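Local coordinates for 4-methyl-5(B-hydroxyethyl)-thiazole monophosphate biosynthesis enzyme (Vibrio cholerae O1 biovar El Tor, PDB 3OT1), which is of unknown function but belongs to the DJ-1/PfpI superfamily and is named for a role in thiazole monophosphate biosynthesis, at the interface of chains A and B. Numbering follows the deposited sequence. Chains: chain A, 4-methyl-5(B-hydroxyethyl)-thiazole monophosphate biosynthesis enzyme; chain B, 4-methyl-5(B-hydroxyethyl)-thiazole monophosphate biosynthesis enzyme.

The interface of chains A and B. Residues chain A 22-23, 26, 56; chain B 22, 26, 30, 56.
Helix 22-34 of each chain packs against its counterpart in a near-symmetric helix-to-helix contact, of the kind that joins the subunits of many DJ-1 family dimers; by that analogy the dimer is probably biological. A:Val26 and B:Val26 sit at the centre, each reaching over the first turn of the opposite helix. CG1 of B:Val26 lies anti to its own backbone nitrogen (chi1 173°), which turns this methyl onto A:Glu22, 3.6 Å from the main-chain O and against the side-chain CG. On the other side CG1 of A:Val26 does the same to B:Glu22, 3.7 Å from its CG. The second methyls look towards each other, CG2 of A:Val26 standing 4.1 Å from CG2 of B:Val26, and each also comes near CG1 of the partner's Val56, making a small apolar cluster of four valines.

A:Glu22 bends at chi2, carrying OE2 away from the helix to accept the backbone N-H of A:Val56 at 3.0 Å, nearly along the C-O axis; OE2 of B:Glu22 receives B:Val56 N at the same distance, on the anti side and 17° out of the carboxylate plane. These bonds fix the aliphatic stems against which the valine methyls rest. B:Asp30 comes up across the start of helix 22-34 of chain A, its OD2 3.4 Å from the backbone N of A:Met23, a weak hydrogen bond. The selenomethionine side chain of A:Met23 crosses this aspartate at about a right angle, CB 3.5 Å from OD2. OD2 also lies 3.8 Å from OE1 and 3.7 Å from CG of A:Glu22, the carboxylate planes 59° apart; a shared proton is conceivable but not seen.

Within each subunit, helix 22-34 follows strand 11-16, while Val56 lies in the loop just before strand 57-59 and borders the paired helices.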
# COMPACT_ATOMS: atom_id res chain seq x y z
N GLU A 22 -3.60 -7.08 -0.96
CA GLU A 22 -4.27 -5.82 -1.22
C GLU A 22 -3.35 -4.62 -1.15
O GLU A 22 -3.55 -3.67 -1.90
CB GLU A 22 -5.48 -5.61 -0.30
CG GLU A 22 -5.22 -5.84 1.18
CD GLU A 22 -5.52 -7.28 1.57
OE1 GLU A 22 -4.69 -8.15 1.25
OE2 GLU A 22 -6.58 -7.54 2.16
N MSE A 23 -2.36 -4.60 -0.25
CA MSE A 23 -1.47 -3.43 -0.22
C MSE A 23 -0.58 -3.44 -1.46
O MSE A 23 -0.31 -2.39 -2.03
CB MSE A 23 -0.68 -3.25 1.07
CG MSE A 23 0.61 -3.99 1.19
SE MSE A 23 1.43 -3.61 2.92
CE MSE A 23 3.09 -2.67 2.49
N VAL A 26 -2.88 -2.10 -4.30
CA VAL A 26 -3.24 -0.71 -4.22
C VAL A 26 -2.00 0.18 -4.38
O VAL A 26 -2.08 1.24 -4.99
CB VAL A 26 -4.06 -0.42 -2.94
CG1 VAL A 26 -4.30 1.06 -2.79
CG2 VAL A 26 -5.37 -1.18 -3.00
N VAL A 56 -9.49 -6.94 2.79
CA VAL A 56 -9.84 -5.68 2.15
C VAL A 56 -10.50 -5.98 0.81
O VAL A 56 -9.92 -6.69 -0.03
CB VAL A 56 -8.60 -4.78 1.98
CG1 VAL A 56 -8.94 -3.53 1.17
CG2 VAL A 56 -8.03 -4.41 3.34
N GLU B 22 -5.61 5.90 -0.62
CA GLU B 22 -5.92 4.47 -0.55
C GLU B 22 -4.72 3.61 -0.25
O GLU B 22 -4.88 2.58 0.41
CB GLU B 22 -6.59 3.98 -1.83
CG GLU B 22 -5.88 4.36 -3.12
CD GLU B 22 -6.42 5.66 -3.71
OE1 GLU B 22 -6.07 6.73 -3.16
OE2 GLU B 22 -7.14 5.63 -4.71
N VAL B 26 -4.78 1.20 2.96
CA VAL B 26 -4.68 -0.24 2.82
C VAL B 26 -3.39 -0.78 3.45
O VAL B 26 -3.38 -1.86 4.03
CB VAL B 26 -4.91 -0.68 1.36
CG1 VAL B 26 -4.65 -2.18 1.20
CG2 VAL B 26 -6.32 -0.31 0.92
N ASP B 30 -3.98 -3.64 6.21
CA ASP B 30 -3.35 -4.93 5.94
C ASP B 30 -2.32 -5.25 7.02
O ASP B 30 -2.31 -6.35 7.60
CB ASP B 30 -2.76 -4.83 4.52
CG ASP B 30 -2.07 -6.06 4.03
OD1 ASP B 30 -1.60 -6.91 4.79
OD2 ASP B 30 -1.92 -6.10 2.77
N VAL B 56 -9.31 4.33 -6.30
CA VAL B 56 -9.56 3.00 -5.74
C VAL B 56 -10.72 3.05 -4.76
O VAL B 56 -10.70 3.84 -3.81
CB VAL B 56 -8.29 2.48 -5.07
CG1 VAL B 56 -8.57 1.13 -4.38
CG2 VAL B 56 -7.16 2.31 -6.12